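Local coordinates for uncharacterized protein Af_0446 (PDB 3BUT) that is of unknown function but, as a beta-rich protein of the LEA_2 (water stress and hypersensitive response) family, may bind lipid, at residues L23-N28 with A64-L69; P33-G38 with P58-P63. The protein carries 4 engineered substitutions. All blocks are in the same frame, centred on the assembly; numbering follows the deposited sequence. Where two conformers were deposited one is given.

Overall arrangement
Contacts 1 and 2 lie at the same end of a chain that is mostly antiparallel beta structure, and they belong to two different sheets that face each other. Contact 1 (23-28 with 64-69) pairs strands of the three-stranded sheet; contact 2 (33-38 with 58-63) pairs strands of the four-stranded one. Their centres are about 10 Å apart, and at this end of the molecule the chain passes between the sheets twice, through 28-33 and through 62-65. N28 ties them together: its ND2 lies 3.0 Å from V61 O, a probable hydrogen bond, and also bonds V32 O in the 28-33 connection. Nearby, T67 OG1 packs 3.4 Å from V61 CG1. Both contacts lie where the two sheets pack on each other.

Contact 1 (L23-N28 with A64-L69); sequences LAKVRN and ASATTL. Engineered in segment 64-69: A64 (natural residue Lys), A66 (natural residue Lys).
The ND2 of N28 is gripped by two carbonyl oxygens, V32 O and V61 O, while N28 OD1 is held by D30 N. N28 follows an antiparallel beta pairing, strand 17-27 with strand 66-76, in a sheet consistent with an E-set (immunoglobulin-like) beta sandwich of the LEA_2 family. A24-L69 and V26-T67 are hydrogen-bonded pairs; L69 N meets A24 O at 2.7 Å, nearly straight (174°), and the ladder runs on to N28 N, which reaches S65 O at 2.9 Å. On the face turned to the other sheet, V26 puts CG2 in the crowded position between backbone N and carbonyl carbon, 3.7 Å from L69 CG; V26 lies crosswise to L69, and strand 48-61 packs on both. K25, on the other face, bends at chi2 (76°), so that its CD lies 3.4 Å from T68 OG1 and its CE 3.8 Å from A66 CB. An alanine in place of K25 would probably lose this methylene cover over T68 and the engineered A66. R27 leaves with CG anti to N and bends at chi3 (-80°); its NE forms a long, weak ion pair with E4, its NH1 nears O of the engineered A64 at a poor hydrogen-bonding angle, and R27 NH2 rests 3.5 Å from A66 CB.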
loop_
_atom_site.group_PDB
_atom_site.type_symbol
_atom_site.label_atom_id
_atom_site.label_comp_id
_atom_site.label_asym_id
_atom_site.label_seq_id
_atom_site.Cartn_x
_atom_site.Cartn_y
_atom_site.Cartn_z
ATOM N N LEU A 23 21.395 4.968 -5.251
ATOM C CA LEU A 23 22.853 4.991 -5.334
ATOM C C LEU A 23 23.299 5.496 -6.696
ATOM O O LEU A 23 23.158 4.796 -7.699
ATOM C CB LEU A 23 23.459 3.610 -5.071
ATOM C CG LEU A 23 23.260 2.937 -3.710
ATOM C CD1 LEU A 23 24.097 1.677 -3.646
ATOM C CD2 LEU A 23 23.599 3.866 -2.553
ATOM N N ALA A 24 23.840 6.711 -6.722
ATOM C CA ALA A 24 24.277 7.346 -7.963
ATOM C C ALA A 24 25.794 7.350 -8.100
ATOM O O ALA A 24 26.496 7.918 -7.266
ATOM C CB ALA A 24 23.737 8.771 -8.046
ATOM N N LYS A 25 26.289 6.707 -9.154
ATOM C CA LYS A 25 27.703 6.745 -9.490
ATOM C C LYS A 25 27.996 8.010 -10.297
ATOM O O LYS A 25 27.529 8.156 -11.423
ATOM C CB LYS A 25 28.095 5.491 -10.280
ATOM C CG LYS A 25 29.598 5.330 -10.579
ATOM C CD LYS A 25 30.401 4.867 -9.362
ATOM C CE LYS A 25 31.801 4.404 -9.759
ATOM N NZ LYS A 25 32.672 4.105 -8.584
ATOM N N VAL A 26 28.758 8.926 -9.706
ATOM C CA VAL A 26 29.128 10.165 -10.382
ATOM C C VAL A 26 30.621 10.223 -10.667
ATOM O O VAL A 26 31.431 9.806 -9.853
ATOM C CB VAL A 26 28.687 11.433 -9.606
ATOM C CG1 VAL A 26 27.172 11.510 -9.517
ATOM C CG2 VAL A 26 29.300 11.481 -8.221
ATOM N N ARG A 27 30.971 10.719 -11.846
ATOM C CA ARG A 27 32.352 10.970 -12.201
ATOM C C ARG A 27 32.577 12.480 -12.278
ATOM O O ARG A 27 31.833 13.190 -12.949
ATOM C CB ARG A 27 32.696 10.275 -13.523
ATOM C CG ARG A 27 34.126 10.500 -13.994
ATOM C CD ARG A 27 34.610 9.360 -14.867
ATOM N NE ARG A 27 35.024 8.207 -14.071
ATOM C CZ ARG A 27 36.278 7.958 -13.700
ATOM N NH1 ARG A 27 37.265 8.774 -14.052
ATOM N NH2 ARG A 27 36.545 6.882 -12.974
ATOM N N ASN A 28 33.595 12.963 -11.576
ATOM C CA ASN A 28 33.964 14.369 -11.622
ATOM C C ASN A 28 34.832 14.668 -12.844
ATOM O O ASN A 28 35.965 14.195 -12.939
ATOM C CB ASN A 28 34.690 14.760 -10.331
ATOM C CG ASN A 28 34.904 16.254 -10.198
ATOM O OD1 ASN A 28 34.521 17.032 -11.066
ATOM N ND2 ASN A 28 35.505 16.662 -9.090
ATOM N N ALA A 64 38.620 14.138 -11.437
ATOM C CA ALA A 64 38.836 12.938 -12.281
ATOM C C ALA A 64 38.473 11.581 -11.649
ATOM O O ALA A 64 38.658 10.531 -12.270
ATOM C CB ALA A 64 40.268 12.917 -12.881
ATOM N N SER A 65 37.944 11.609 -10.428
ATOM C CA SER A 65 37.551 10.396 -9.711
ATOM C C SER A 65 36.060 10.139 -9.848
ATOM O O SER A 65 35.296 11.048 -10.165
ATOM C CB SER A 65 37.909 10.500 -8.228
ATOM O OG SER A 65 39.196 9.986 -7.973
ATOM N N ALA A 66 35.670 8.887 -9.610
ATOM C CA ALA A 66 34.268 8.477 -9.571
ATOM C C ALA A 66 33.874 8.042 -8.161
ATOM O O ALA A 66 34.658 7.401 -7.461
ATOM C CB ALA A 66 34.008 7.367 -10.576
ATOM N N THR A 67 32.658 8.400 -7.754
ATOM C CA THR A 67 32.164 8.179 -6.390
ATOM C C THR A 67 30.698 7.745 -6.428
ATOM O O THR A 67 29.907 8.308 -7.176
ATOM C CB THR A 67 32.294 9.483 -5.551
ATOM O OG1 THR A 67 33.673 9.853 -5.456
ATOM C CG2 THR A 67 31.743 9.319 -4.140
ATOM N N THR A 68 30.338 6.743 -5.632
ATOM C CA THR A 68 28.932 6.411 -5.445
ATOM C C THR A 68 28.341 7.311 -4.360
ATOM O O THR A 68 28.828 7.341 -3.235
ATOM C CB THR A 68 28.730 4.917 -5.129
ATOM O OG1 THR A 68 29.214 4.141 -6.229
ATOM C CG2 THR A 68 27.250 4.582 -4.909
ATOM N N LEU A 69 27.312 8.068 -4.733
ATOM C CA LEU A 69 26.563 8.900 -3.799
ATOM C C LEU A 69 25.289 8.190 -3.356
ATOM O O LEU A 69 24.632 7.546 -4.166
ATOM C CB LEU A 69 26.173 10.230 -4.447
ATOM C CG LEU A 69 27.190 11.127 -5.157
ATOM C CD1 LEU A 69 26.505 12.418 -5.558
ATOM C CD2 LEU A 69 28.412 11.407 -4.306
#

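Contact 2 (P33-G38 with P58-P63)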
loop_
_atom_site.group_PDB
_atom_site.type_symbol
_atom_site.label_atom_id
_atom_site.label_comp_id
_atom_site.label_asym_id
_atom_site.label_seq_id
_atom_site.Cartn_x
_atom_site.Cartn_y
_atom_site.Cartn_z
ATOM N N PRO A 33 37.517 19.707 -6.990
ATOM C CA PRO A 33 36.564 18.746 -6.439
ATOM C C PRO A 33 35.137 19.272 -6.360
ATOM O O PRO A 33 34.926 20.473 -6.198
ATOM C CB PRO A 33 37.106 18.481 -5.035
ATOM C CG PRO A 33 37.787 19.725 -4.662
ATOM C CD PRO A 33 38.332 20.329 -5.930
ATOM N N ILE A 34 34.177 18.362 -6.499
ATOM C CA ILE A 34 32.764 18.668 -6.333
ATOM C C ILE A 34 32.438 18.365 -4.881
ATOM O O ILE A 34 32.873 17.342 -4.353
ATOM C CB ILE A 34 31.895 17.784 -7.257
ATOM C CG1 ILE A 34 32.147 18.120 -8.729
ATOM C CG2 ILE A 34 30.402 17.920 -6.935
ATOM C CD1 ILE A 34 31.457 17.164 -9.698
ATOM N N VAL A 35 31.718 19.261 -4.216
ATOM C CA VAL A 35 31.136 18.931 -2.915
ATOM C C VAL A 35 29.615 18.881 -3.049
ATOM O O VAL A 35 29.005 19.834 -3.516
ATOM C CB VAL A 35 31.543 19.929 -1.803
ATOM C CG1 VAL A 35 31.141 19.389 -0.426
ATOM C CG2 VAL A 35 33.032 20.208 -1.846
ATOM N N VAL A 36 29.020 17.752 -2.677
ATOM C CA VAL A 36 27.572 17.653 -2.550
ATOM C C VAL A 36 27.286 17.796 -1.064
ATOM O O VAL A 36 27.441 16.840 -0.307
ATOM C CB VAL A 36 27.016 16.298 -3.075
ATOM C CG1 VAL A 36 25.492 16.300 -3.053
ATOM C CG2 VAL A 36 27.507 16.011 -4.485
ATOM N N SER A 37 26.899 18.995 -0.642
ATOM C CA SER A 37 26.696 19.283 0.786
ATOM C C SER A 37 25.427 18.634 1.352
ATOM O O SER A 37 25.311 18.405 2.555
ATOM C CB SER A 37 26.671 20.787 1.027
ATOM O OG SER A 37 25.661 21.388 0.240
ATOM N N GLY A 38 24.483 18.343 0.468
ATOM C CA GLY A 38 23.243 17.702 0.847
ATOM C C GLY A 38 22.310 17.672 -0.333
ATOM O O GLY A 38 22.725 17.922 -1.460
ATOM N N PRO A 58 27.494 16.064 3.759
ATOM C CA PRO A 58 28.446 16.533 2.754
ATOM C C PRO A 58 29.411 15.447 2.275
ATOM O O PRO A 58 29.938 14.690 3.086
ATOM C CB PRO A 58 29.182 17.679 3.463
ATOM C CG PRO A 58 28.433 17.907 4.760
ATOM C CD PRO A 58 27.822 16.594 5.093
ATOM N N VAL A 59 29.593 15.362 0.956
ATOM C CA VAL A 59 30.448 14.358 0.312
ATOM C C VAL A 59 31.266 15.030 -0.791
ATOM O O VAL A 59 30.708 15.759 -1.604
ATOM C CB VAL A 59 29.597 13.200 -0.321
ATOM C CG1 VAL A 59 30.435 12.318 -1.232
ATOM C CG2 VAL A 59 28.947 12.340 0.747
ATOM N N THR A 60 32.581 14.800 -0.817
ATOM C CA THR A 60 33.413 15.261 -1.940
ATOM C C THR A 60 33.632 14.204 -3.005
ATOM O O THR A 60 33.746 13.021 -2.703
ATOM C CB THR A 60 34.822 15.732 -1.528
ATOM O OG1 THR A 60 35.380 14.838 -0.558
ATOM C CG2 THR A 60 34.788 17.125 -0.989
ATOM N N VAL A 61 33.693 14.648 -4.256
ATOM C CA VAL A 61 34.200 13.829 -5.345
ATOM C C VAL A 61 35.493 14.501 -5.812
ATOM O O VAL A 61 35.473 15.659 -6.219
ATOM C CB VAL A 61 33.191 13.703 -6.512
ATOM C CG1 VAL A 61 33.620 12.603 -7.472
ATOM C CG2 VAL A 61 31.785 13.414 -5.992
ATOM N N LYS A 62 36.606 13.772 -5.723
ATOM C CA LYS A 62 37.917 14.299 -6.108
ATOM C C LYS A 62 37.983 14.481 -7.623
ATOM O O LYS A 62 37.287 13.775 -8.354
ATOM C CB LYS A 62 39.045 13.386 -5.608
ATOM C CG LYS A 62 39.411 13.587 -4.132
ATOM C CD LYS A 62 40.909 13.382 -3.871
ATOM C CE LYS A 62 41.306 11.917 -3.689
ATOM N NZ LYS A 62 40.987 11.387 -2.331
ATOM N N PRO A 63 38.793 15.467 -8.110
ATOM C CA PRO A 63 38.892 15.674 -9.568
ATOM C C PRO A 63 39.289 14.409 -10.312
ATOM O O PRO A 63 40.167 13.691 -9.841
ATOM C CB PRO A 63 40.022 16.694 -9.715
ATOM C CG PRO A 63 40.186 17.324 -8.409
ATOM C CD PRO A 63 39.608 16.448 -7.363
#
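Two faces of one beta hairpin differ in how the rest of the protein covers them. Strands 34-45 and 48-61 run antiparallel at the edge of the four-stranded sheet, in a fold consistent with the E-set (immunoglobulin-like) beta sandwich; the N-to-C directions of their short segments are 161° apart, close to antiparallel. The backbone ladder is regular: I34-V61 and V36-V59 are hydrogen-bonded pairs, and V35-T60, set between them, is a non-hydrogen-bonded pair. V61 N reaches I34 O at 2.8 Å, in the carbonyl plane, and V36 N reaches V59 O at 2.8 Å, nearly along the C=O axis. The return bond is less well directed, because V59 N approaches V36 O from 39° above the carbonyl plane.

The close-packed face carries I34, V36, V59 and V61. Across the hairpin these aliphatic chains only brush one another, with I34 CB 4.3 Å from V61 CB; their tighter surroundings come from other strands. L69 of the facing sheet touches V36 and V59, T67 touches V61, and strand 93-105 supplies I104 against I34 and P102 against V36. Apolar branches thus meet between the sheets, as expected of a sandwich interior.

The opposite face, with V35 and T60, is the more exposed one, although it holds the closest contact between side chains of the two segments. Here V35 and T60 run alongside each other in the same direction and meet through single methyls, V35 CG2 and T60 CG2, 3.7 Å apart. In both residues that methyl is anti to the carbonyl carbon; T60 OG1 takes the crowded position (chi1 42°).

At the end of the hairpin where strand 34-45 begins, two prolines from the opposing segments meet: P33 CB is 4.0 Å from P63 CD, and P33 CB also lies 3.5 Å from V61 O.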